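Local coordinates for Mlr3007 protein (Mesorhizobium loti, PDB 3QQM) that probably catalyses the pyridoxal-phosphate-dependent transfer of the amino group of leucine, isoleucine or valine to 2-oxoglutarate, as a class-IV aminotransferase, at residues A38-S43 against T73-A78; W99-A104 against L206-S211; G164-P169 against A182-E187. All blocks are in the same frame, centred on the assembly; numbering follows the deposited sequence. Where two conformers were deposited one is given.

Overall arrangement
Contact 1 comes first along the chain and closes before contact 2 opens; contact 3 is nested inside the long loop that contact 2 closes. Contact 1 sets helix 33-47 on the four-stranded antiparallel sheet, whereas contact 2 lies within the six-stranded mixed sheet, their centres about 24 Å apart on opposite sides of the chain's centre. Contact 3, in the unit formed by strand 166-169, helix 179-186 and strand 190-193, is centred about 15 Å from contact 2 and touches it where Phe207 CD1 meets Leu166 CD2 at 3.7 Å. Arg39 of contact 1 and Ser211 of contact 2 both bond the phosphate of the modified lysine at position 118, so these two elements meet at the cofactor.

Contact 1. Residues A38-S43 against T73-A78; sequences ARLYGS and TRLALA
Leu40, on helix 33-47, lies across two leucines of strand 71-78 and gives one methyl to each. Its CD2 meets CD2 of Leu75 at 3.5 Å, a tight methyl pair, with the two side chains crossing at about a right angle. Its other branch goes to the next residue of the strand that points to the helix: CD1 approaches CD2 of Leu77 at 4.2 Å, and here the crossing is oblique. Leu75 and Leu77 both hold CG anti to the backbone N (chi1 -177° and -179°), which makes them nearly parallel copies of each other, two residues apart, with the fork of Leu40 against both. This is helix-on-sheet packing, helix 33-47 covering the antiparallel sheet in which strand 71-78 is paired with strands 17-25 and 83-89. Leu40 also rests on Leu18 and Glu20 of strand 17-25, while Leu75 packs on Ile56 and Leu60 of helix 53-64. One residue before Leu40, Arg39 extends to the cofactor: its NH1 is hydrogen-bonded to phosphate oxygen OP1 of the modified lysine at position 118, and its NH2 forms a salt bridge with Glu20. A turn further along, Ser43 OG is hydrogen-bonded to His117 ND1.

Contact 2. Residues W99-A104 against L206-S211; sequences WILRLA and LFVGNS. With EDO (1,2-ethanediol), chain V.
Val208 is touched by both Trp99 and Leu101, over one face of the six-stranded mixed sheet of the class-IV aminotransferase fold. Strands 99-103 and 205-210 are not neighbours in this sheet, since strand 214-220 runs between them. The short segments are turned about 95° from one another, with axes 8.9 Å apart at the closest, so the sheet is strongly twisted and side chains from one of its faces meet across the bend.

Leu101 carries most of the contact from the first strand. Its CB starts toward the other strand, and CG lies anti to the carbonyl carbon (chi1 -53°), from where the fork spreads against the branched residues opposite. CD1 has two partners, CG1 of Val208 at 3.8 Å and CD2 of Leu206 at 4.0 Å; CD2 has one, the same CG1 of Val208, also at 4.0 Å. The leucine slides past Val208 in the opposite direction but meets Leu206 tip to tip. The second methyl of Val208, CG2, belongs to Trp99: it lies 3.8 Å from CE3, oblique to the indole, and the two side chains cross at about a right angle. Around this apolar cluster, Leu101 also rests on Leu141, Ala218 and Leu220, and Leu206 on Leu200.

Just past the C-terminal end of strand 205-210, Ser211 N is hydrogen-bonded to phosphate oxygen OP2 of the modified lysine at position 118. An ethanediol, probably from the crystallisation liquor, bridges the backbone of Leu206: Leu206 N lies 3.3 Å from O1, with an N-H...O angle of 143°, and O2 gives its hydrogen to the carbonyl O. That same O2 stands 3.6 Å above the plane of the Phe207 ring, displaced toward its rim near CZ.

Contact 3. Residues G164-P169 against A182-E187; sequences GVLATP and AELLDE
Leu166 and Thr168, on alternate residues of strand 166-169, face Leu184 and Leu185 of helix 179-186 within a beta-alpha-beta unit, in which the helix connects this strand to its parallel partner, strand 190-193. All contact between the two segments is apolar and light. Leu166 CD1 and Leu184 CD1 come together at 4.5 Å, methyl to methyl. Thr168 and Leu185 cross at a slant, with CG2 of the threonine 4.2 Å from CD2 of the leucine. Leu185 leaves the helix with CG anti to the carbonyl carbon (chi1 -78°), which carries its end closer to the strand than the start of the side chain suggests. Phe158 of strand 156-160 packs on Leu166, Thr168 and Leu184, and Ala190 on both Leu166 and Leu184.

Polar bonds run to other parts of the chain. Backbone hydrogen bonds join Leu166 to Arg189 and Glu191, and Thr168 to Glu191 and Ala193. On the helix, Glu183 forms a salt bridge with Arg32 and Asp186 with Arg35. Thr168 divides its two branches between the kinds of contact: chi1 of -165° sets OG1 anti to the backbone N, where it is hydrogen-bonded to Val157 O, while the methyl CG2 is the atom turned to Leu185.

Contact 1. Residues A38-S43 against T73-A78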
ATOM      1  N   ALA A  38     -12.938   5.365   3.472  1.00 14.24           N
ATOM      2  CA  ALA A  38     -13.833   4.659   2.556  1.00 14.56           C
ATOM      3  C   ALA A  38     -13.397   3.204   2.481  1.00 14.31           C
ATOM      4  O   ALA A  38     -14.219   2.312   2.631  1.00 14.38           O
ATOM      5  CB  ALA A  38     -13.839   5.284   1.158  1.00 14.15           C
ATOM      6  N   ARG A  39     -12.103   2.979   2.257  1.00 13.84           N
ATOM      7  CA  ARG A  39     -11.576   1.632   2.181  1.00 13.86           C
ATOM      8  C   ARG A  39     -11.764   0.864   3.491  1.00 13.70           C
ATOM      9  O   ARG A  39     -12.240  -0.245   3.470  1.00 13.71           O
ATOM     10  CB  ARG A  39     -10.095   1.641   1.844  1.00 13.80           C
ATOM     11  CG  ARG A  39      -9.525   0.220   1.724  1.00 13.87           C
ATOM     12  CD  ARG A  39      -8.194   0.235   1.110  1.00 13.48           C
ATOM     13  NE  ARG A  39      -7.193   0.878   1.950  1.00 12.71           N
ATOM     14  CZ  ARG A  39      -5.960   1.157   1.536  1.00 12.91           C
ATOM     15  NH1 ARG A  39      -5.617   0.945   0.271  1.00 12.99           N
ATOM     16  NH2 ARG A  39      -5.089   1.738   2.355  1.00 12.44           N
ATOM     17  N   LEU A  40     -11.319   1.447   4.604  1.00 13.53           N
ATOM     18  CA  LEU A  40     -11.436   0.812   5.914  1.00 14.00           C
ATOM     19  C   LEU A  40     -12.887   0.479   6.274  1.00 14.32           C
ATOM     20  O   LEU A  40     -13.193  -0.643   6.698  1.00 14.24           O
ATOM     21  CB  LEU A  40     -10.848   1.711   7.010  1.00 13.90           C
ATOM     22  CG  LEU A  40     -11.000   1.205   8.436  1.00 14.29           C
ATOM     23  CD1 LEU A  40     -10.264  -0.125   8.619  1.00 14.52           C
ATOM     24  CD2 LEU A  40     -10.492   2.249   9.401  1.00 14.98           C
ATOM     25  N   TYR A  41     -13.781   1.438   6.091  1.00 14.77           N
ATOM     26  CA  TYR A  41     -15.166   1.195   6.434  1.00 15.64           C
ATOM     27  C   TYR A  41     -15.811   0.187   5.489  1.00 15.66           C
ATOM     28  O   TYR A  41     -16.622  -0.648   5.927  1.00 15.77           O
ATOM     29  CB  TYR A  41     -15.962   2.480   6.501  1.00 16.09           C
ATOM     30  CG  TYR A  41     -15.516   3.430   7.577  1.00 17.21           C
ATOM     31  CD1 TYR A  41     -15.079   2.968   8.788  1.00 19.10           C
ATOM     32  CD2 TYR A  41     -15.700   4.785   7.442  1.00 18.85           C
ATOM     33  CE1 TYR A  41     -14.713   3.836   9.799  1.00 20.57           C
ATOM     34  CE2 TYR A  41     -15.359   5.664   8.459  1.00 19.86           C
ATOM     35  CZ  TYR A  41     -14.871   5.181   9.632  1.00 20.15           C
ATOM     36  OH  TYR A  41     -14.519   6.028  10.650  1.00 21.29           O
ATOM     37  N   GLY A  42     -15.438   0.246   4.214  1.00 15.26           N
ATOM     38  CA  GLY A  42     -15.968  -0.677   3.217  1.00 15.76           C
ATOM     39  C   GLY A  42     -15.521  -2.105   3.541  1.00 15.80           C
ATOM     40  O   GLY A  42     -16.333  -3.013   3.563  1.00 16.37           O
ATOM     41  N   SER A  43     -14.235  -2.280   3.835  1.00 15.18           N
ATOM     42  CA  SER A  43     -13.719  -3.600   4.168  1.00 15.47           C
ATOM     43  C   SER A  43     -14.316  -4.133   5.464  1.00 15.77           C
ATOM     44  O   SER A  43     -14.686  -5.284   5.530  1.00 16.44           O
ATOM     45  CB  SER A  43     -12.192  -3.586   4.261  1.00 14.99           C
ATOM     46  OG  SER A  43     -11.626  -3.215   3.041  1.00 15.01           O
ATOM     47  N   THR A  73       1.003   7.708  10.358  1.00 17.34           N
ATOM     48  CA  THR A  73      -0.027   7.266  11.245  1.00 17.10           C
ATOM     49  C   THR A  73      -0.545   5.904  10.862  1.00 16.70           C
ATOM     50  O   THR A  73      -0.953   5.703   9.738  1.00 16.21           O
ATOM     51  CB  THR A  73      -1.193   8.243  11.195  1.00 17.28           C
ATOM     52  OG1 THR A  73      -0.713   9.568  11.502  1.00 17.59           O
ATOM     53  CG2 THR A  73      -2.302   7.814  12.177  1.00 16.55           C
ATOM     54  N   ARG A  74      -0.521   4.964  11.806  1.00 16.95           N
ATOM     55  CA  ARG A  74      -1.028   3.631  11.546  1.00 16.76           C
ATOM     56  C   ARG A  74      -2.312   3.414  12.346  1.00 16.42           C
ATOM     57  O   ARG A  74      -2.300   3.454  13.576  1.00 16.41           O
ATOM     58  CB  ARG A  74      -0.015   2.543  11.920  1.00 17.17           C
ATOM     59  CG  ARG A  74      -0.491   1.141  11.494  1.00 19.44           C
ATOM     60  CD  ARG A  74       0.258  -0.011  12.135  1.00 22.99           C
ATOM     61  NE  ARG A  74       0.094   0.007  13.591  1.00 25.93           N
ATOM     62  CZ  ARG A  74       1.054   0.324  14.463  1.00 29.10           C
ATOM     63  NH1 ARG A  74       2.310   0.554  14.057  1.00 30.76           N
ATOM     64  NH2 ARG A  74       0.781   0.337  15.753  1.00 30.00           N
ATOM     65  N   LEU A  75      -3.398   3.134  11.628  1.00 15.75           N
ATOM     66  CA  LEU A  75      -4.719   2.859  12.214  1.00 15.63           C
ATOM     67  C   LEU A  75      -4.995   1.380  12.035  1.00 15.28           C
ATOM     68  O   LEU A  75      -4.796   0.867  10.942  1.00 15.21           O
ATOM     69  CB  LEU A  75      -5.790   3.654  11.494  1.00 15.25           C
ATOM     70  CG  LEU A  75      -7.215   3.539  12.019  1.00 15.85           C
ATOM     71  CD1 LEU A  75      -7.330   4.089  13.448  1.00 14.38           C
ATOM     72  CD2 LEU A  75      -8.198   4.259  11.055  1.00 15.56           C
ATOM     73  N   ALA A  76      -5.426   0.691  13.099  1.00 15.16           N
ATOM     74  CA  ALA A  76      -5.717  -0.747  13.034  1.00 14.92           C
ATOM     75  C   ALA A  76      -7.054  -1.070  13.683  1.00 15.14           C
ATOM     76  O   ALA A  76      -7.403  -0.503  14.704  1.00 14.94           O
ATOM     77  CB  ALA A  76      -4.607  -1.565  13.689  1.00 14.97           C
ATOM     78  N   LEU A  77      -7.780  -2.002  13.070  1.00 15.23           N
ATOM     79  CA  LEU A  77      -9.084  -2.433  13.549  1.00 15.44           C
ATOM     80  C   LEU A  77      -9.183  -3.960  13.656  1.00 15.80           C
ATOM     81  O   LEU A  77      -8.898  -4.685  12.701  1.00 15.43           O
ATOM     82  CB  LEU A  77     -10.147  -1.941  12.578  1.00 15.09           C
ATOM     83  CG  LEU A  77     -11.605  -2.248  12.891  1.00 15.27           C
ATOM     84  CD1 LEU A  77     -12.068  -1.482  14.148  1.00 14.62           C
ATOM     85  CD2 LEU A  77     -12.465  -1.909  11.666  1.00 13.66           C
ATOM     86  N   ALA A  78      -9.597  -4.431  14.818  1.00 16.54           N
ATOM     87  CA  ALA A  78      -9.808  -5.849  15.064  1.00 17.39           C
ATOM     88  C   ALA A  78     -11.298  -6.151  14.844  1.00 17.81           C
ATOM     89  O   ALA A  78     -12.150  -5.254  14.979  1.00 17.76           O
ATOM     90  CB  ALA A  78      -9.380  -6.241  16.481  1.00 17.48           C
TER

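Contact 2. Residues W99-A104 against L206-S211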
ATOM      1  N   TRP A  99      14.560   4.231  -5.699  1.00 23.62           N
ATOM      2  CA  TRP A  99      14.448   2.891  -5.114  1.00 22.62           C
ATOM      3  C   TRP A  99      14.762   1.781  -6.117  1.00 22.37           C
ATOM      4  O   TRP A  99      14.280   1.812  -7.260  1.00 22.02           O
ATOM      5  CB  TRP A  99      13.027   2.691  -4.572  1.00 21.56           C
ATOM      6  CG  TRP A  99      12.845   3.099  -3.160  1.00 21.33           C
ATOM      7  CD1 TRP A  99      13.599   3.997  -2.453  1.00 21.26           C
ATOM      8  CD2 TRP A  99      11.729   2.790  -2.335  1.00 20.05           C
ATOM      9  NE1 TRP A  99      13.103   4.141  -1.195  1.00 21.15           N
ATOM     10  CE2 TRP A  99      11.935   3.436  -1.099  1.00 20.40           C
ATOM     11  CE3 TRP A  99      10.610   1.982  -2.495  1.00 18.50           C
ATOM     12  CZ2 TRP A  99      11.068   3.301  -0.041  1.00 19.47           C
ATOM     13  CZ3 TRP A  99       9.752   1.844  -1.451  1.00 19.04           C
ATOM     14  CH2 TRP A  99       9.982   2.499  -0.225  1.00 19.04           C
ATOM     15  N   ILE A 100      15.580   0.821  -5.671  1.00 22.18           N
ATOM     16  CA  ILE A 100      15.965  -0.322  -6.470  0.50 22.10           C
ATOM     17  C   ILE A 100      14.933  -1.408  -6.249  1.00 21.14           C
ATOM     18  O   ILE A 100      14.606  -1.725  -5.102  1.00 20.55           O
ATOM     19  CB  ILE A 100      17.337  -0.890  -6.043  0.50 23.06           C
ATOM     20  CG1 ILE A 100      18.437   0.181  -6.108  0.50 23.99           C
ATOM     21  CG2 ILE A 100      17.711  -2.095  -6.920  0.50 23.18           C
ATOM     22  CD1 ILE A 100      19.791  -0.324  -5.635  0.50 24.70           C
ATOM     23  N   LEU A 101      14.417  -1.974  -7.339  1.00 20.47           N
ATOM     24  CA  LEU A 101      13.418  -3.040  -7.250  1.00 19.62           C
ATOM     25  C   LEU A 101      13.981  -4.344  -7.719  1.00 19.70           C
ATOM     26  O   LEU A 101      14.814  -4.363  -8.620  1.00 20.17           O
ATOM     27  CB  LEU A 101      12.209  -2.724  -8.142  1.00 18.74           C
ATOM     28  CG  LEU A 101      11.570  -1.374  -7.933  1.00 18.08           C
ATOM     29  CD1 LEU A 101      10.449  -1.187  -8.923  1.00 17.45           C
ATOM     30  CD2 LEU A 101      11.064  -1.246  -6.514  1.00 16.38           C
ATOM     31  N   ARG A 102      13.486  -5.434  -7.130  1.00 19.36           N
ATOM     32  CA  ARG A 102      13.846  -6.793  -7.516  1.00 19.70           C
ATOM     33  C   ARG A 102      12.552  -7.633  -7.512  1.00 19.13           C
ATOM     34  O   ARG A 102      11.569  -7.287  -6.822  1.00 18.29           O
ATOM     35  CB  ARG A 102      14.849  -7.426  -6.552  1.00 20.29           C
ATOM     36  CG  ARG A 102      16.117  -6.638  -6.319  1.00 22.51           C
ATOM     37  CD  ARG A 102      17.001  -6.608  -7.498  1.00 23.96           C
ATOM     38  NE  ARG A 102      17.627  -7.916  -7.705  1.00 26.22           N
ATOM     39  CZ  ARG A 102      18.830  -8.267  -7.238  1.00 27.14           C
ATOM     40  NH1 ARG A 102      19.574  -7.417  -6.523  1.00 27.62           N
ATOM     41  NH2 ARG A 102      19.284  -9.479  -7.488  1.00 27.78           N
ATOM     42  N   LEU A 103      12.569  -8.741  -8.250  1.00 18.99           N
ATOM     43  CA  LEU A 103      11.428  -9.638  -8.341  1.00 18.86           C
ATOM     44  C   LEU A 103      11.542 -10.791  -7.365  1.00 19.19           C
ATOM     45  O   LEU A 103      12.549 -11.521  -7.344  1.00 19.33           O
ATOM     46  CB  LEU A 103      11.327 -10.223  -9.743  1.00 19.04           C
ATOM     47  CG  LEU A 103      10.201 -11.222 -10.031  1.00 18.95           C
ATOM     48  CD1 LEU A 103       8.836 -10.559  -9.941  1.00 17.16           C
ATOM     49  CD2 LEU A 103      10.419 -11.833 -11.417  1.00 18.81           C
ATOM     50  N   ALA A 104      10.512 -10.959  -6.555  1.00 18.88           N
ATOM     51  CA  ALA A 104      10.483 -12.053  -5.619  1.00 19.67           C
ATOM     52  C   ALA A 104      10.057 -13.306  -6.344  1.00 19.92           C
ATOM     53  O   ALA A 104       9.356 -13.228  -7.346  1.00 19.29           O
ATOM     54  CB  ALA A 104       9.470 -11.782  -4.488  1.00 18.92           C
ATOM     55  N   LEU A 206       9.628   4.604 -14.246  1.00 20.91           N
ATOM     56  CA  LEU A 206       9.030   3.639 -13.381  1.00 19.85           C
ATOM     57  C   LEU A 206       8.961   4.190 -11.989  1.00 19.10           C
ATOM     58  O   LEU A 206       9.867   4.915 -11.559  1.00 19.41           O
ATOM     59  CB  LEU A 206       9.877   2.367 -13.409  1.00 20.14           C
ATOM     60  CG  LEU A 206       9.410   1.194 -12.563  1.00 20.08           C
ATOM     61  CD1 LEU A 206       8.008   0.760 -12.954  1.00 19.75           C
ATOM     62  CD2 LEU A 206      10.390   0.044 -12.704  1.00 20.96           C
ATOM     63  N   PHE A 207       7.870   3.871 -11.298  1.00 17.85           N
ATOM     64  CA  PHE A 207       7.655   4.301  -9.941  1.00 17.25           C
ATOM     65  C   PHE A 207       6.945   3.233  -9.148  1.00 16.20           C
ATOM     66  O   PHE A 207       6.306   2.349  -9.705  1.00 15.83           O
ATOM     67  CB  PHE A 207       6.706   5.523  -9.875  1.00 17.07           C
ATOM     68  CG  PHE A 207       7.119   6.686 -10.728  1.00 17.58           C
ATOM     69  CD1 PHE A 207       6.720   6.769 -12.029  1.00 18.00           C
ATOM     70  CD2 PHE A 207       7.850   7.739 -10.192  1.00 18.96           C
ATOM     71  CE1 PHE A 207       7.083   7.853 -12.803  1.00 19.49           C
ATOM     72  CE2 PHE A 207       8.223   8.829 -10.957  1.00 18.68           C
ATOM     73  CZ  PHE A 207       7.840   8.891 -12.254  1.00 20.26           C
ATOM     74  N   VAL A 208       7.053   3.335  -7.833  1.00 15.60           N
ATOM     75  CA  VAL A 208       6.270   2.511  -6.915  1.00 14.59           C
ATOM     76  C   VAL A 208       5.712   3.563  -5.990  1.00 14.38           C
ATOM     77  O   VAL A 208       6.303   4.630  -5.847  1.00 14.18           O
ATOM     78  CB  VAL A 208       7.059   1.419  -6.170  1.00 14.73           C
ATOM     79  CG1 VAL A 208       7.421   0.273  -7.145  1.00 14.10           C
ATOM     80  CG2 VAL A 208       8.291   1.987  -5.457  1.00 14.14           C
ATOM     81  N   GLY A 209       4.553   3.332  -5.411  1.00 14.10           N
ATOM     82  CA  GLY A 209       4.013   4.340  -4.502  1.00 14.18           C
ATOM     83  C   GLY A 209       2.945   3.870  -3.567  1.00 13.88           C
ATOM     84  O   GLY A 209       2.420   2.752  -3.710  1.00 13.94           O
ATOM     85  N   ASN A 210       2.686   4.699  -2.555  1.00 13.67           N
ATOM     86  CA  ASN A 210       1.641   4.459  -1.589  1.00 13.21           C
ATOM     87  C   ASN A 210       1.133   5.798  -1.083  1.00 13.35           C
ATOM     88  O   ASN A 210       1.678   6.847  -1.424  1.00 12.97           O
ATOM     89  CB  ASN A 210       2.075   3.530  -0.453  1.00 13.21           C
ATOM     90  CG  ASN A 210       3.271   4.040   0.325  1.00 13.49           C
ATOM     91  OD1 ASN A 210       3.470   5.236   0.506  1.00 14.15           O
ATOM     92  ND2 ASN A 210       4.036   3.115   0.846  1.00 13.22           N
ATOM     93  N   SER A 211       0.051   5.762  -0.315  1.00 13.04           N
ATOM     94  CA  SER A 211      -0.547   6.994   0.180  1.00 13.18           C
ATOM     95  C   SER A 211       0.408   7.760   1.098  1.00 13.33           C
ATOM     96  O   SER A 211       0.441   8.970   1.088  1.00 13.06           O
ATOM     97  CB  SER A 211      -1.851   6.713   0.925  1.00 12.67           C
ATOM     98  OG  SER A 211      -2.507   7.933   1.202  1.00 13.11           O
TER
HETATM   99  C1  EDO V 303      13.165   6.139 -12.720  1.00 46.70           C
HETATM  100  O1  EDO V 303      12.807   5.247 -13.783  1.00 45.80           O
HETATM  101  C2  EDO V 303      12.569   7.528 -12.960  1.00 46.96           C
HETATM  102  O2  EDO V 303      11.136   7.522 -12.808  1.00 46.35           O

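Contact 3. Residues G164-P169 against A182-E187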
ATOM      1  N   GLY A 164       3.495   8.940 -21.145  1.00 23.49           N
ATOM      2  CA  GLY A 164       3.156   9.763 -20.001  1.00 23.05           C
ATOM      3  C   GLY A 164       2.083   9.193 -19.073  1.00 21.80           C
ATOM      4  O   GLY A 164       1.838   9.738 -18.009  1.00 21.01           O
ATOM      5  N   VAL A 165       1.433   8.108 -19.488  1.00 20.94           N
ATOM      6  CA  VAL A 165       0.413   7.491 -18.668  1.00 19.83           C
ATOM      7  C   VAL A 165       1.077   6.493 -17.719  1.00 18.87           C
ATOM      8  O   VAL A 165       1.989   5.788 -18.117  1.00 18.99           O
ATOM      9  CB  VAL A 165      -0.653   6.794 -19.531  1.00 19.90           C
ATOM     10  CG1 VAL A 165      -1.593   5.973 -18.657  1.00 19.68           C
ATOM     11  CG2 VAL A 165      -1.425   7.824 -20.343  1.00 19.72           C
ATOM     12  N   LEU A 166       0.662   6.500 -16.453  1.00 17.71           N
ATOM     13  CA  LEU A 166       1.194   5.587 -15.452  1.00 17.06           C
ATOM     14  C   LEU A 166       0.386   4.266 -15.483  1.00 16.48           C
ATOM     15  O   LEU A 166      -0.705   4.171 -14.931  1.00 16.31           O
ATOM     16  CB  LEU A 166       1.169   6.250 -14.070  1.00 16.69           C
ATOM     17  CG  LEU A 166       2.092   7.511 -13.955  1.00 17.72           C
ATOM     18  CD1 LEU A 166       1.764   8.333 -12.696  1.00 17.64           C
ATOM     19  CD2 LEU A 166       3.585   7.185 -14.005  1.00 15.91           C
ATOM     20  N   ALA A 167       0.918   3.276 -16.187  1.00 16.37           N
ATOM     21  CA  ALA A 167       0.273   1.970 -16.331  1.00 15.89           C
ATOM     22  C   ALA A 167       0.487   1.230 -15.037  1.00 14.98           C
ATOM     23  O   ALA A 167       1.615   1.078 -14.609  1.00 15.40           O
ATOM     24  CB  ALA A 167       0.868   1.191 -17.531  1.00 15.73           C
ATOM     25  N   THR A 168      -0.601   0.827 -14.397  1.00 14.39           N
ATOM     26  CA  THR A 168      -0.561   0.133 -13.118  1.00 13.87           C
ATOM     27  C   THR A 168      -1.349  -1.173 -13.250  1.00 14.02           C
ATOM     28  O   THR A 168      -2.383  -1.195 -13.934  1.00 13.58           O
ATOM     29  CB  THR A 168      -1.166   1.028 -12.009  1.00 13.94           C
ATOM     30  OG1 THR A 168      -0.820   0.508 -10.729  1.00 13.54           O
ATOM     31  CG2 THR A 168      -2.706   1.145 -12.137  1.00 12.52           C
ATOM     32  N   PRO A 169      -0.866  -2.267 -12.621  1.00 14.29           N
ATOM     33  CA  PRO A 169      -1.548  -3.534 -12.764  1.00 14.75           C
ATOM     34  C   PRO A 169      -3.062  -3.501 -12.455  1.00 15.15           C
ATOM     35  O   PRO A 169      -3.497  -2.922 -11.454  1.00 15.06           O
ATOM     36  CB  PRO A 169      -0.799  -4.427 -11.790  1.00 14.54           C
ATOM     37  CG  PRO A 169       0.551  -3.914 -11.803  1.00 14.19           C
ATOM     38  CD  PRO A 169       0.381  -2.438 -11.854  1.00 14.43           C
ATOM     39  N   ALA A 182      -5.717   4.560  -6.316  1.00 13.53           N
ATOM     40  CA  ALA A 182      -7.060   4.995  -6.618  1.00 13.78           C
ATOM     41  C   ALA A 182      -7.091   6.475  -7.013  1.00 14.41           C
ATOM     42  O   ALA A 182      -7.811   6.868  -7.926  1.00 15.00           O
ATOM     43  CB  ALA A 182      -7.958   4.765  -5.412  1.00 13.51           C
ATOM     44  N   GLU A 183      -6.352   7.317  -6.307  1.00 14.78           N
ATOM     45  CA  GLU A 183      -6.391   8.731  -6.637  1.00 15.80           C
ATOM     46  C   GLU A 183      -5.832   8.984  -8.043  1.00 15.89           C
ATOM     47  O   GLU A 183      -6.369   9.802  -8.781  1.00 16.07           O
ATOM     48  CB  GLU A 183      -5.626   9.566  -5.616  1.00 16.35           C
ATOM     49  CG  GLU A 183      -5.853  11.107  -5.738  1.00 18.27           C
ATOM     50  CD  GLU A 183      -5.110  11.892  -4.657  1.00 21.41           C
ATOM     51  OE1 GLU A 183      -3.861  11.863  -4.640  1.00 22.44           O
ATOM     52  OE2 GLU A 183      -5.781  12.586  -3.845  1.00 24.17           O
ATOM     53  N   LEU A 184      -4.749   8.297  -8.387  1.00 15.69           N
ATOM     54  CA  LEU A 184      -4.129   8.473  -9.682  1.00 16.33           C
ATOM     55  C   LEU A 184      -5.036   7.955 -10.795  1.00 16.65           C
ATOM     56  O   LEU A 184      -5.037   8.504 -11.896  1.00 17.25           O
ATOM     57  CB  LEU A 184      -2.767   7.779  -9.740  1.00 16.29           C
ATOM     58  CG  LEU A 184      -1.656   8.263  -8.808  1.00 16.35           C
ATOM     59  CD1 LEU A 184      -0.472   7.321  -8.938  1.00 16.42           C
ATOM     60  CD2 LEU A 184      -1.237   9.713  -9.094  1.00 16.82           C
ATOM     61  N   LEU A 185      -5.809   6.906 -10.511  1.00 16.57           N
ATOM     62  CA  LEU A 185      -6.715   6.353 -11.506  1.00 16.89           C
ATOM     63  C   LEU A 185      -7.852   7.310 -11.741  1.00 17.64           C
ATOM     64  O   LEU A 185      -8.219   7.567 -12.893  1.00 17.72           O
ATOM     65  CB  LEU A 185      -7.251   4.971 -11.084  1.00 16.54           C
ATOM     66  CG  LEU A 185      -6.287   3.785 -11.267  1.00 16.31           C
ATOM     67  CD1 LEU A 185      -6.756   2.543 -10.527  1.00 15.58           C
ATOM     68  CD2 LEU A 185      -6.103   3.496 -12.771  1.00 15.60           C
ATOM     69  N   ASP A 186      -8.417   7.840 -10.655  1.00 17.89           N
ATOM     70  CA  ASP A 186      -9.536   8.789 -10.772  1.00 18.98           C
ATOM     71  C   ASP A 186      -9.121  10.129 -11.428  1.00 19.51           C
ATOM     72  O   ASP A 186      -9.945  10.806 -12.019  1.00 19.66           O
ATOM     73  CB  ASP A 186     -10.191   9.048  -9.399  1.00 18.87           C
ATOM     74  CG  ASP A 186     -10.940   7.823  -8.853  1.00 19.62           C
ATOM     75  OD1 ASP A 186     -11.219   6.871  -9.630  1.00 20.33           O
ATOM     76  OD2 ASP A 186     -11.272   7.832  -7.642  1.00 20.19           O
ATOM     77  N   GLU A 187      -7.852  10.508 -11.308  1.00 19.62           N
ATOM     78  CA  GLU A 187      -7.379  11.767 -11.922  1.00 20.58           C
ATOM     79  C   GLU A 187      -7.042  11.589 -13.407  1.00 20.86           C
ATOM     80  O   GLU A 187      -6.772  12.564 -14.089  1.00 20.78           O
ATOM     81  CB  GLU A 187      -6.152  12.314 -11.184  1.00 20.50           C
ATOM     82  CG  GLU A 187      -6.434  12.863  -9.803  1.00 21.42           C
ATOM     83  CD  GLU A 187      -5.151  13.157  -9.013  1.00 22.66           C
ATOM     84  OE1 GLU A 187      -4.075  12.723  -9.462  1.00 23.19           O
ATOM     85  OE2 GLU A 187      -5.222  13.795  -7.933  1.00 23.42           O
TER